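Local coordinates for protein lysine-sensitive aspartokinase 3 (Escherichia coli, PDB 2J0W) that catalyses the ATP-dependent phosphorylation of L-aspartate to 4-phospho-L-aspartate, the first step of lysine biosynthesis, and is feedback-inhibited by lysine, at residues Ser107-Asp112 and Asp150-Ala155; Phe413-Ile418 and Leu427-Pro432; Met121-Phe126 and Leu178-Gly183; Asp241-Ala246 and Thr287-Lys292; Leu313-Met318 and Ser345-Ala350. All coordinates share one frame; numbering follows the deposited sequence.

Overall arrangement
From the N terminus, interaction 1 comes first, closing the loop between the start of helix 108-131 and the segment Asp150-Ala155. Interaction 3 opens from the same helix before that loop has closed and ends on strand 178-182, so the two cross along the chain. The rest follow in series. Interaction 4 joins strands 239-244 and 287-290 in the large mixed sheet that interaction 3 also reaches, with centres about 28 Å apart. Interaction 5 and then interaction 2 lie in the ACT region, on one antiparallel sheet, and both touch the second subunit. The contacts thus pass from the catalytic kinase fold to the regulatory, dimer-forming part.

Interaction 1: Ser107-Asp112 and Asp150-Ala155; sequences SPALTD and DRFGRA
Ala109 sets its methyl squarely over the ring of Phe152. CB stands 3.7 Å from the ring centroid and 3° off the normal, a CH-pi contact in which the methyl is almost equally far from all six ring carbons. Ala109 CA lies over the same face, on the side of CG and CD2. CB of Phe152 points toward the helix, and chi1 of -60° sets CG beside the backbone N, anti to the carbonyl carbon. The same CB meets Pro108, 3.6 Å from Pro108 O and 3.9 Å from Pro108 CB.

Beside this apolar patch runs one polar bond. Gly153 N donates to Asp112 OD2 at 3.0 Å with an angle of 161° at the hydrogen, meeting the oxygen on its syn side, well out of the carboxylate plane. The same OD2 lies at the edge of the Phe152 ring, 3.7 Å from CD2, where the ring hydrogens probably suit its charge.

In the next shell, Asp112 OD1 is hydrogen-bonded to Thr195 OG1, so both carboxylate oxygens have partners. Ser107 caps the helix, its OG accepting from Leu110 N at 3.2 Å and weakly from Ala109 N. Gly153 is third in a type II turn from Arg151 to Arg154, a backbone shape that would jam any CB against the preceding carbonyl O and calls for glycine; its backbone bonds to Thr359 of the ACT region. An N-capped helix start thus docks on a glycine-bearing type II beta turn within the amino acid kinase fold, with the Asp112 side chain about 10 Å from the bound aspartate.

Interaction 2: Phe413-Ile418 and Leu427-Pro432; sequences FNIRMI and LCFLVP
In the antiparallel beta hairpin of strands 417-420 and 426-432, within an ACT domain, the backbones of Arg416 and Met417 are both hydrogen-bonded to Leu430. Leu430 N donates to Met417 O at 3.0 Å. Leu430 O accepts from Arg416 N at 3.2 Å, a bond straight at the hydrogen (165°) although the donor stands well above the carbonyl plane.

One side of the pair is filled by Met417 and Leu430. The methionine chain bends twice, and its last torsion (chi3 -58°) brings CE to 3.6 Å from Leu430 CG, while Met417 CB comes to 3.8 Å from that same CG. On the other side Phe429 takes up two isoleucines: Ile415 CG2 lies 4.1 Å from Phe429 CD1, and Ile418 CG1 is 4.2 Å from Phe429 CB. Helices 402-407 and 436-448 also press on Phe429, through Val406 and Leu443.

The guanidinium of Arg416 leads away to a salt bridge with Glu383 and a hydrogen bond from NH1 to Gly421 O of the second subunit. Ile418 pairs with a strand of that subunit too. Two backbone bonds thus hold the segments together at Leu430 and mostly apolar side chains pack to either side of the sheet, while the buried arginine charge is probably balanced by Glu383.

Interaction 3: Met121-Phe126 and Leu178-Gly183; sequences MSTLLF and LVITQG
Thr123 and Gln182 make the polar side of this helix-on-strand contact, their side chains crossing at about a right angle. Thr123 OG1 and Gln182 NE2 are 2.8 Å apart. The hydroxyl sits between the backbone N and the carbonyl carbon (chi1 54°), where it takes a hydrogen bond from Trp139 NE1 and is bonded to Glu119 O one turn back in the helix. On the glutamine, chi2 of -70° bends CD out of the line of the chain, and the amide oxygen OE1 accepts from Val142 N.

The van der Waals contacts begin at the other branch of the threonine. Thr123 CG2 comes 3.1 Å from Thr181 O and 3.4 Å from Gln182 NE2, making the methyl the close neighbour of the strand backbone. Further along, Ile180 CG2 is shared by two helix residues one turn apart: Phe126 CD2 approaches it to 4.0 Å and Thr123 CB to 4.2 Å. Phe126 crosses the isoleucine at about a right angle.

The axes of helix 121-126 and strand 178-182 run nearly antiparallel, at 164°, and pass 7.8 Å apart, and helix 108-131 packs on the large mixed sheet. Leu38 of strand 33-38 touches both Thr123 and Phe126, while Val127 and Leu130 of the helix continue the cover of Ile180. Gln182 also touches Glu119, a substrate-binding residue. Met121 and Leu125 face helix 57-75, and Met121 reaches helix 82-102 as well, which places helix 108-131 between these helices and the strands.

Interaction 4: Asp241-Ala246 and Thr287-Lys292; sequences DEIAFA and TLVCNK
Phe245 lays its ring over the peptide that joins Cys290 to Asn291, and its atoms can be followed outward from the backbone. CB stays more distant, with Cys290 O as its nearest atom across the contact. The first torsion sets CG anti to the carbonyl carbon (chi1 -72°), and CG then lies 3.7 Å from that same oxygen. Beyond CG the two sides of the ring part company. CD1 meets Val289 CG1 at 3.5 Å, with CE1 a little farther from the same methyl, whereas CD2 and CE2 lie over the backbone of Asn291, CE2 coming 3.7 Å from Asn291 N. Under the centre of the ring is Cys290 C. Ala267 and Val268 of helix 264-270 also touch the phenyl.

Before this point the two strands are parallel beta neighbours. Leu288 N donates to Asp241 O, Ile243 N to Leu288 O at 3.2 Å, and Cys290 N to Ile243 O at 3.0 Å. Ile243 and Val289 lie side by side on one face of the sheet, CG2 to CG2 at 3.8 Å; Glu242 and Leu288 do likewise on the other.

The series then runs over into the helix whose N-cap position is held by Ala244: Phe245 N, in its first turn, donates to Cys290 O at 3.0 Å, and Ala244 N is bonded to Glu247 OE1. Near the other end, Thr287 OG1 is bonded to Ile240 O, about 7 Å separating the Thr287 side chain from the bound ADP. One carbonyl, Cys290 O, thus both accepts from an amide at the helix start and forms part of the polar surface on which the aromatic ring rests.

Interaction 5: Leu313-Met318 and Ser345-Ala350; sequences LHSLNM and SEVSVA
Leu313 O is gripped twice from Ser345-Ala350: Val349 N donates to it at 2.7 Å with an angle of 161° at the hydrogen, and Ser348 CA adds a C-H...O contact at 3.1 Å. The return bond, Leu313 N to Val349 O, is also 2.7 Å, though here the donor stands above the carbonyl plane. Val349 CG1 takes the position between the backbone N and the carbonyl carbon (chi1 42°) and packs 3.6 Å from Leu313 CB.

The two residues form an antiparallel, hydrogen-bonded beta pair in the ACT region, where strand 299-313 ends beside strand 348-353. Strand 348-353 enters through a type II' turn, Ser345 to Ser348, that reverses the chain from strand 341-345. Beyond the pair the contact passes to side chains. His314 ND1 lies 3.5 Å from Ser348 CB. Ser315 OG comes 3.6 Å from Val347 CB. Phe324 of helix 321-328 touches both Ser315 and Val347.

Met318, Phe324, Ser345 and Glu346 all belong to the lysine site shared between the subunits in the inhibited enzyme. Ser345 OG here is hydrogen-bonded to Asn426 ND2 of the second subunit.

Interaction 1: Ser107-Asp112 and Asp150-Ala155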
# COMPACT_ATOMS: atom_id res chain seq x y z
N SER A 107 14.62 26.28 19.86
CA SER A 107 14.98 25.43 18.73
C SER A 107 15.11 24.00 19.21
O SER A 107 15.29 23.74 20.40
CB SER A 107 16.30 25.87 18.10
OG SER A 107 17.41 25.32 18.79
N PRO A 108 15.02 23.05 18.28
CA PRO A 108 15.15 21.65 18.70
C PRO A 108 16.48 21.38 19.39
O PRO A 108 16.58 20.49 20.23
CB PRO A 108 14.98 20.87 17.39
CG PRO A 108 15.31 21.88 16.32
CD PRO A 108 14.72 23.15 16.85
N ALA A 109 17.50 22.17 19.05
CA ALA A 109 18.82 21.98 19.66
C ALA A 109 18.89 22.51 21.09
O ALA A 109 19.55 21.93 21.95
CB ALA A 109 19.89 22.64 18.81
N LEU A 110 18.21 23.62 21.35
CA LEU A 110 18.20 24.19 22.69
C LEU A 110 17.39 23.24 23.58
O LEU A 110 17.76 22.98 24.73
CB LEU A 110 17.55 25.58 22.67
CG LEU A 110 17.38 26.28 24.02
CD1 LEU A 110 18.73 26.42 24.71
CD2 LEU A 110 16.74 27.63 23.82
N THR A 111 16.31 22.72 23.02
CA THR A 111 15.44 21.79 23.74
C THR A 111 16.19 20.50 24.15
O THR A 111 16.10 20.07 25.31
CB THR A 111 14.23 21.44 22.86
OG1 THR A 111 13.33 22.55 22.82
CG2 THR A 111 13.51 20.21 23.41
N ASP A 112 16.93 19.91 23.22
CA ASP A 112 17.69 18.70 23.52
C ASP A 112 18.68 18.99 24.63
O ASP A 112 18.89 18.17 25.53
CB ASP A 112 18.45 18.20 22.27
CG ASP A 112 17.66 17.17 21.47
OD1 ASP A 112 16.43 17.05 21.68
OD2 ASP A 112 18.26 16.48 20.62
N ASP A 150 23.10 15.02 13.66
CA ASP A 150 22.67 16.33 14.13
C ASP A 150 21.17 16.55 14.07
O ASP A 150 20.70 17.70 14.15
CB ASP A 150 23.39 17.42 13.33
CG ASP A 150 23.07 17.37 11.85
OD1 ASP A 150 23.88 17.90 11.05
OD2 ASP A 150 22.01 16.81 11.48
N ARG A 151 20.41 15.47 13.90
CA ARG A 151 18.95 15.56 13.84
C ARG A 151 18.40 15.71 15.27
O ARG A 151 18.04 14.72 15.90
CB ARG A 151 18.35 14.30 13.20
CG ARG A 151 16.85 14.39 13.05
CD ARG A 151 16.27 13.23 12.29
NE ARG A 151 14.86 13.44 11.96
CZ ARG A 151 14.39 14.50 11.30
NH1 ARG A 151 15.21 15.46 10.89
NH2 ARG A 151 13.09 14.59 11.03
N PHE A 152 18.32 16.95 15.77
CA PHE A 152 17.86 17.17 17.14
C PHE A 152 16.38 16.82 17.38
O PHE A 152 15.54 17.05 16.52
CB PHE A 152 18.12 18.61 17.57
CG PHE A 152 19.58 18.99 17.56
CD1 PHE A 152 20.15 19.57 16.42
CD2 PHE A 152 20.37 18.78 18.68
CE1 PHE A 152 21.50 19.93 16.41
CE2 PHE A 152 21.73 19.13 18.68
CZ PHE A 152 22.30 19.71 17.55
N GLY A 153 16.09 16.27 18.55
CA GLY A 153 14.73 15.88 18.88
C GLY A 153 14.54 14.38 18.75
O GLY A 153 13.73 13.78 19.45
N ARG A 154 15.29 13.79 17.82
CA ARG A 154 15.24 12.36 17.59
C ARG A 154 16.48 11.98 16.79
O ARG A 154 16.39 11.49 15.67
CB ARG A 154 13.96 11.98 16.84
CG ARG A 154 13.73 12.75 15.58
CD ARG A 154 12.31 12.53 15.08
NE ARG A 154 12.18 12.78 13.65
CZ ARG A 154 11.02 12.75 13.00
NH1 ARG A 154 9.89 12.48 13.65
NH2 ARG A 154 11.00 12.97 11.69
N ALA A 155 17.63 12.23 17.40
CA ALA A 155 18.92 11.95 16.79
C ALA A 155 19.07 10.46 16.53
O ALA A 155 18.52 9.64 17.25
CB ALA A 155 20.05 12.43 17.71

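Interaction 2: Phe413-Ile418 and Leu427-Pro432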
# COMPACT_ATOMS: atom_id res chain seq x y z
N PHE A 413 -18.68 0.33 13.70
CA PHE A 413 -17.67 1.35 13.44
C PHE A 413 -17.31 1.68 12.00
O PHE A 413 -17.76 1.03 11.06
CB PHE A 413 -16.38 0.97 14.17
CG PHE A 413 -16.56 0.70 15.62
CD1 PHE A 413 -16.23 -0.54 16.15
CD2 PHE A 413 -17.05 1.69 16.47
CE1 PHE A 413 -16.37 -0.80 17.51
CE2 PHE A 413 -17.20 1.44 17.83
CZ PHE A 413 -16.86 0.19 18.35
N ASN A 414 -16.49 2.71 11.84
CA ASN A 414 -16.05 3.12 10.52
C ASN A 414 -14.60 2.74 10.33
O ASN A 414 -13.71 3.35 10.91
CB ASN A 414 -16.18 4.62 10.33
CG ASN A 414 -15.50 5.11 9.05
OD1 ASN A 414 -15.94 4.80 7.95
ND2 ASN A 414 -14.42 5.85 9.21
N ILE A 415 -14.33 1.72 9.54
CA ILE A 415 -12.95 1.38 9.30
C ILE A 415 -12.55 2.25 8.13
O ILE A 415 -13.20 2.23 7.08
CB ILE A 415 -12.83 -0.09 8.99
CG1 ILE A 415 -13.47 -0.83 10.16
CG2 ILE A 415 -11.37 -0.46 8.78
CD1 ILE A 415 -13.22 -2.29 10.20
N ARG A 416 -11.50 3.04 8.32
CA ARG A 416 -11.03 3.99 7.31
C ARG A 416 -9.91 3.50 6.41
O ARG A 416 -9.74 3.99 5.28
CB ARG A 416 -10.57 5.27 8.00
CG ARG A 416 -10.02 6.32 7.04
CD ARG A 416 -11.12 6.93 6.19
NE ARG A 416 -10.58 7.95 5.28
CZ ARG A 416 -10.03 7.68 4.10
NH1 ARG A 416 -9.96 6.43 3.66
NH2 ARG A 416 -9.54 8.67 3.36
N MET A 417 -9.14 2.55 6.90
CA MET A 417 -8.02 2.06 6.13
C MET A 417 -7.68 0.68 6.63
O MET A 417 -7.74 0.42 7.83
CB MET A 417 -6.83 3.00 6.33
CG MET A 417 -5.62 2.76 5.43
SD MET A 417 -4.61 1.38 5.97
CE MET A 417 -4.19 1.88 7.60
N ILE A 418 -7.37 -0.23 5.72
CA ILE A 418 -6.98 -1.55 6.13
C ILE A 418 -5.74 -1.85 5.34
O ILE A 418 -5.73 -1.77 4.12
CB ILE A 418 -8.06 -2.59 5.85
CG1 ILE A 418 -9.38 -2.14 6.46
CG2 ILE A 418 -7.66 -3.93 6.47
CD1 ILE A 418 -10.50 -3.12 6.31
N LEU A 427 -1.79 -7.11 11.03
CA LEU A 427 -2.92 -6.63 10.26
C LEU A 427 -3.34 -5.33 10.95
O LEU A 427 -3.83 -5.36 12.08
CB LEU A 427 -4.07 -7.62 10.30
CG LEU A 427 -5.28 -7.24 9.45
CD1 LEU A 427 -6.07 -8.49 9.13
CD2 LEU A 427 -6.16 -6.20 10.16
N CYS A 428 -3.17 -4.20 10.27
CA CYS A 428 -3.54 -2.93 10.89
C CYS A 428 -4.69 -2.25 10.19
O CYS A 428 -5.05 -2.59 9.07
CB CYS A 428 -2.35 -1.98 10.89
SG CYS A 428 -0.82 -2.79 11.30
N PHE A 429 -5.26 -1.27 10.88
CA PHE A 429 -6.34 -0.50 10.31
C PHE A 429 -6.61 0.74 11.14
O PHE A 429 -6.27 0.82 12.31
CB PHE A 429 -7.58 -1.37 10.15
CG PHE A 429 -8.12 -1.91 11.43
CD1 PHE A 429 -9.14 -1.27 12.11
CD2 PHE A 429 -7.63 -3.11 11.94
CE1 PHE A 429 -9.69 -1.81 13.28
CE2 PHE A 429 -8.16 -3.66 13.11
CZ PHE A 429 -9.19 -3.01 13.78
N LEU A 430 -7.22 1.74 10.50
CA LEU A 430 -7.54 2.98 11.16
C LEU A 430 -9.00 3.02 11.55
O LEU A 430 -9.83 2.30 10.98
CB LEU A 430 -7.21 4.18 10.25
CG LEU A 430 -5.75 4.32 9.77
CD1 LEU A 430 -5.58 5.65 9.04
CD2 LEU A 430 -4.79 4.25 10.96
N VAL A 431 -9.31 3.86 12.53
CA VAL A 431 -10.67 4.09 13.02
C VAL A 431 -10.65 5.47 13.66
O VAL A 431 -9.62 5.90 14.17
CB VAL A 431 -11.10 3.04 14.09
CG1 VAL A 431 -10.98 1.64 13.52
CG2 VAL A 431 -10.24 3.17 15.33
N PRO A 432 -11.77 6.20 13.61
CA PRO A 432 -11.75 7.53 14.22
C PRO A 432 -11.28 7.47 15.68
O PRO A 432 -11.67 6.58 16.43
CB PRO A 432 -13.20 7.99 14.07
CG PRO A 432 -13.97 6.70 14.02
CD PRO A 432 -13.12 5.85 13.14

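Interaction 3: Met121-Phe126 and Leu178-Gly183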
# COMPACT_ATOMS: atom_id res chain seq x y z
N MET A 121 20.55 14.79 36.31
CA MET A 121 20.27 14.86 37.74
C MET A 121 19.89 13.51 38.32
O MET A 121 20.34 13.16 39.40
CB MET A 121 19.15 15.88 38.02
CG MET A 121 19.58 17.32 37.77
SD MET A 121 18.19 18.44 37.65
CE MET A 121 18.05 18.94 39.31
N SER A 122 19.08 12.73 37.62
CA SER A 122 18.69 11.42 38.14
C SER A 122 19.88 10.48 38.33
O SER A 122 20.01 9.87 39.38
CB SER A 122 17.64 10.76 37.23
OG SER A 122 18.20 10.39 35.98
N THR A 123 20.76 10.36 37.34
CA THR A 123 21.91 9.46 37.48
C THR A 123 22.89 9.92 38.57
O THR A 123 23.56 9.09 39.17
CB THR A 123 22.71 9.29 36.17
OG1 THR A 123 23.09 10.58 35.67
CG2 THR A 123 21.89 8.56 35.14
N LEU A 124 22.99 11.22 38.80
CA LEU A 124 23.89 11.72 39.84
C LEU A 124 23.39 11.28 41.21
O LEU A 124 24.17 10.88 42.07
CB LEU A 124 23.97 13.23 39.82
CG LEU A 124 24.95 13.81 38.81
CD1 LEU A 124 25.03 15.32 38.98
CD2 LEU A 124 26.31 13.18 39.04
N LEU A 125 22.08 11.36 41.41
CA LEU A 125 21.51 10.98 42.68
C LEU A 125 21.59 9.48 42.88
O LEU A 125 21.98 9.00 43.95
CB LEU A 125 20.06 11.45 42.77
CG LEU A 125 19.86 12.97 42.66
CD1 LEU A 125 18.39 13.31 42.79
CD2 LEU A 125 20.68 13.69 43.74
N PHE A 126 21.26 8.72 41.84
CA PHE A 126 21.30 7.28 41.99
C PHE A 126 22.66 6.80 42.49
O PHE A 126 22.72 5.97 43.39
CB PHE A 126 20.94 6.58 40.68
CG PHE A 126 20.52 5.14 40.86
CD1 PHE A 126 19.31 4.84 41.47
CD2 PHE A 126 21.35 4.10 40.46
CE1 PHE A 126 18.92 3.52 41.68
CE2 PHE A 126 20.97 2.78 40.66
CZ PHE A 126 19.76 2.49 41.27
N LEU A 178 31.01 -0.68 39.13
CA LEU A 178 29.70 -0.35 38.61
C LEU A 178 29.67 0.99 37.91
O LEU A 178 30.40 1.93 38.26
CB LEU A 178 28.68 -0.36 39.74
CG LEU A 178 27.30 -0.82 39.28
CD1 LEU A 178 27.45 -2.16 38.55
CD2 LEU A 178 26.38 -0.95 40.48
N VAL A 179 28.80 1.09 36.90
CA VAL A 179 28.68 2.30 36.12
C VAL A 179 27.24 2.72 35.89
O VAL A 179 26.43 1.97 35.37
CB VAL A 179 29.38 2.13 34.78
CG1 VAL A 179 29.26 3.40 33.95
CG2 VAL A 179 30.83 1.76 35.02
N ILE A 180 26.93 3.93 36.31
CA ILE A 180 25.59 4.47 36.15
C ILE A 180 25.68 5.58 35.12
O ILE A 180 26.52 6.49 35.23
CB ILE A 180 25.09 5.02 37.50
CG1 ILE A 180 25.27 3.95 38.57
CG2 ILE A 180 23.62 5.43 37.40
CD1 ILE A 180 24.77 2.59 38.14
N THR A 181 24.84 5.50 34.09
CA THR A 181 24.84 6.52 33.06
C THR A 181 23.41 6.84 32.62
O THR A 181 22.45 6.24 33.13
CB THR A 181 25.72 6.09 31.86
OG1 THR A 181 25.84 7.19 30.96
CG2 THR A 181 25.12 4.86 31.12
N GLN A 182 23.26 7.75 31.67
CA GLN A 182 21.93 8.15 31.22
C GLN A 182 21.47 7.75 29.83
O GLN A 182 22.23 7.80 28.86
CB GLN A 182 21.79 9.67 31.36
CG GLN A 182 22.99 10.46 30.86
CD GLN A 182 24.22 10.32 31.74
OE1 GLN A 182 25.35 10.38 31.24
NE2 GLN A 182 24.01 10.14 33.04
N GLY A 183 20.22 7.33 29.71
CA GLY A 183 19.72 6.97 28.40
C GLY A 183 19.08 8.21 27.80
O GLY A 183 19.08 9.27 28.43

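Interaction 4: Asp241-Ala246 and Thr287-Lys292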
# COMPACT_ATOMS: atom_id res chain seq x y z
N ASP A 241 4.24 -14.18 29.01
CA ASP A 241 5.50 -14.64 29.57
C ASP A 241 6.71 -14.67 28.64
O ASP A 241 7.84 -14.43 29.07
CB ASP A 241 5.32 -16.01 30.23
CG ASP A 241 4.27 -15.99 31.33
OD1 ASP A 241 4.38 -15.13 32.25
OD2 ASP A 241 3.34 -16.82 31.29
N GLU A 242 6.50 -14.98 27.36
CA GLU A 242 7.63 -15.02 26.45
C GLU A 242 7.19 -14.76 25.01
O GLU A 242 6.15 -15.24 24.58
CB GLU A 242 8.35 -16.37 26.54
CG GLU A 242 9.69 -16.41 25.80
CD GLU A 242 10.36 -17.77 25.86
OE1 GLU A 242 9.75 -18.76 25.39
OE2 GLU A 242 11.50 -17.85 26.38
N ILE A 243 7.99 -13.98 24.28
CA ILE A 243 7.70 -13.62 22.88
C ILE A 243 9.00 -13.43 22.10
O ILE A 243 10.07 -13.35 22.70
CB ILE A 243 6.91 -12.30 22.80
CG1 ILE A 243 6.42 -12.09 21.36
CG2 ILE A 243 7.81 -11.13 23.20
CD1 ILE A 243 5.48 -10.94 21.19
N ALA A 244 8.88 -13.35 20.77
CA ALA A 244 10.05 -13.19 19.88
C ALA A 244 10.19 -11.79 19.30
O ALA A 244 9.21 -11.03 19.19
CB ALA A 244 9.99 -14.21 18.74
N PHE A 245 11.43 -11.48 18.92
CA PHE A 245 11.81 -10.18 18.35
C PHE A 245 10.83 -9.52 17.39
O PHE A 245 10.24 -8.49 17.72
CB PHE A 245 13.19 -10.30 17.68
CG PHE A 245 14.31 -10.44 18.66
CD1 PHE A 245 14.28 -9.76 19.88
CD2 PHE A 245 15.44 -11.20 18.34
CE1 PHE A 245 15.33 -9.84 20.76
CE2 PHE A 245 16.51 -11.28 19.22
CZ PHE A 245 16.46 -10.60 20.44
N ALA A 246 10.66 -10.09 16.20
CA ALA A 246 9.77 -9.47 15.23
C ALA A 246 8.37 -9.29 15.78
O ALA A 246 7.72 -8.28 15.51
CB ALA A 246 9.74 -10.28 13.93
N THR A 287 8.21 -10.32 31.10
CA THR A 287 8.26 -10.98 29.80
C THR A 287 9.67 -10.97 29.26
O THR A 287 10.37 -9.97 29.36
CB THR A 287 7.39 -10.26 28.77
OG1 THR A 287 6.05 -10.16 29.25
CG2 THR A 287 7.42 -11.01 27.45
N LEU A 288 10.07 -12.09 28.67
CA LEU A 288 11.39 -12.16 28.07
C LEU A 288 11.23 -12.17 26.56
O LEU A 288 10.43 -12.92 26.00
CB LEU A 288 12.13 -13.42 28.53
CG LEU A 288 13.49 -13.56 27.84
CD1 LEU A 288 14.59 -13.79 28.87
CD2 LEU A 288 13.42 -14.70 26.84
N VAL A 289 12.00 -11.31 25.90
CA VAL A 289 11.96 -11.18 24.46
C VAL A 289 13.21 -11.84 23.91
O VAL A 289 14.32 -11.45 24.28
CB VAL A 289 11.93 -9.70 24.05
CG1 VAL A 289 11.94 -9.56 22.54
CG2 VAL A 289 10.68 -9.03 24.64
N CYS A 290 13.04 -12.82 23.04
CA CYS A 290 14.19 -13.52 22.47
C CYS A 290 14.07 -13.84 20.99
O CYS A 290 13.07 -13.52 20.34
CB CYS A 290 14.45 -14.81 23.24
SG CYS A 290 12.96 -15.82 23.37
N ASN A 291 15.09 -14.49 20.46
CA ASN A 291 15.14 -14.85 19.06
C ASN A 291 13.86 -15.52 18.55
O ASN A 291 13.17 -14.96 17.70
CB ASN A 291 16.34 -15.74 18.79
CG ASN A 291 16.77 -15.70 17.34
OD1 ASN A 291 17.75 -16.35 16.95
ND2 ASN A 291 16.05 -14.94 16.53
N LYS A 292 13.56 -16.72 19.06
CA LYS A 292 12.36 -17.45 18.63
C LYS A 292 11.68 -18.23 19.75
O LYS A 292 12.33 -18.72 20.66
CB LYS A 292 12.71 -18.36 17.44
CG LYS A 292 12.79 -17.60 16.10
CD LYS A 292 13.45 -18.40 14.97
CE LYS A 292 14.98 -18.25 14.96
NZ LYS A 292 15.68 -18.84 16.14

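Interaction 5: Leu313-Met318 and Ser345-Ala350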
# COMPACT_ATOMS: atom_id res chain seq x y z
N LEU A 313 -3.05 10.54 -1.40
CA LEU A 313 -2.60 11.22 -2.61
C LEU A 313 -3.22 10.69 -3.90
O LEU A 313 -3.09 9.51 -4.24
CB LEU A 313 -1.09 11.17 -2.73
CG LEU A 313 -0.34 11.99 -1.69
CD1 LEU A 313 1.17 11.92 -1.96
CD2 LEU A 313 -0.83 13.43 -1.74
N HIS A 314 -3.92 11.58 -4.59
CA HIS A 314 -4.55 11.26 -5.86
C HIS A 314 -3.69 12.03 -6.85
O HIS A 314 -3.06 13.01 -6.47
CB HIS A 314 -5.99 11.77 -5.85
CG HIS A 314 -6.83 11.17 -4.77
ND1 HIS A 314 -7.34 9.89 -4.85
CD2 HIS A 314 -7.25 11.67 -3.59
CE1 HIS A 314 -8.04 9.63 -3.75
NE2 HIS A 314 -8.00 10.70 -2.97
N SER A 315 -3.64 11.61 -8.11
CA SER A 315 -2.79 12.31 -9.06
C SER A 315 -3.48 13.36 -9.91
O SER A 315 -4.63 13.21 -10.31
CB SER A 315 -2.12 11.31 -10.00
OG SER A 315 -3.08 10.66 -10.80
N LEU A 316 -2.76 14.45 -10.18
CA LEU A 316 -3.31 15.50 -11.03
C LEU A 316 -3.05 15.05 -12.46
O LEU A 316 -2.93 15.85 -13.39
CB LEU A 316 -2.68 16.87 -10.72
CG LEU A 316 -3.26 17.57 -9.47
CD1 LEU A 316 -2.63 18.94 -9.31
CD2 LEU A 316 -4.78 17.69 -9.59
N ASN A 317 -2.93 13.72 -12.58
CA ASN A 317 -2.76 13.01 -13.84
C ASN A 317 -1.73 13.55 -14.84
O ASN A 317 -2.07 13.80 -15.99
CB ASN A 317 -4.16 12.88 -14.48
CG ASN A 317 -4.17 12.05 -15.75
OD1 ASN A 317 -4.10 12.59 -16.86
ND2 ASN A 317 -4.26 10.74 -15.60
N MET A 318 -0.48 13.73 -14.42
CA MET A 318 0.51 14.24 -15.37
C MET A 318 1.75 13.37 -15.61
O MET A 318 2.58 13.71 -16.45
CB MET A 318 0.94 15.66 -14.99
CG MET A 318 1.60 15.80 -13.64
SD MET A 318 1.90 17.54 -13.31
CE MET A 318 0.25 18.08 -12.88
N SER A 345 -4.58 2.31 -4.73
CA SER A 345 -5.67 1.92 -5.61
C SER A 345 -5.43 2.70 -6.90
O SER A 345 -5.89 3.84 -7.07
CB SER A 345 -7.03 2.26 -5.01
OG SER A 345 -8.07 1.87 -5.90
N GLU A 346 -4.68 2.06 -7.80
CA GLU A 346 -4.30 2.66 -9.07
C GLU A 346 -3.36 3.79 -8.77
O GLU A 346 -2.27 3.56 -8.26
CB GLU A 346 -5.51 3.20 -9.82
CG GLU A 346 -6.46 2.12 -10.29
CD GLU A 346 -7.54 2.65 -11.19
OE1 GLU A 346 -7.23 3.05 -12.33
OE2 GLU A 346 -8.71 2.68 -10.74
N VAL A 347 -3.78 5.02 -9.06
CA VAL A 347 -2.92 6.16 -8.81
C VAL A 347 -3.30 6.94 -7.56
O VAL A 347 -2.93 8.11 -7.40
CB VAL A 347 -2.93 7.12 -10.03
CG1 VAL A 347 -2.01 6.58 -11.11
CG2 VAL A 347 -4.35 7.26 -10.57
N SER A 348 -4.03 6.29 -6.66
CA SER A 348 -4.44 6.93 -5.41
C SER A 348 -3.66 6.21 -4.32
O SER A 348 -3.81 5.00 -4.16
CB SER A 348 -5.93 6.74 -5.20
OG SER A 348 -6.62 6.89 -6.44
N VAL A 349 -2.83 6.93 -3.59
CA VAL A 349 -2.05 6.31 -2.53
C VAL A 349 -2.31 6.93 -1.16
O VAL A 349 -2.02 8.11 -0.94
CB VAL A 349 -0.55 6.37 -2.88
CG1 VAL A 349 -0.22 7.74 -3.46
CG2 VAL A 349 0.29 6.08 -1.65
N ALA A 350 -2.87 6.14 -0.24
CA ALA A 350 -3.19 6.61 1.11
C ALA A 350 -2.06 6.31 2.08
O ALA A 350 -1.74 5.15 2.35
CB ALA A 350 -4.50 5.98 1.61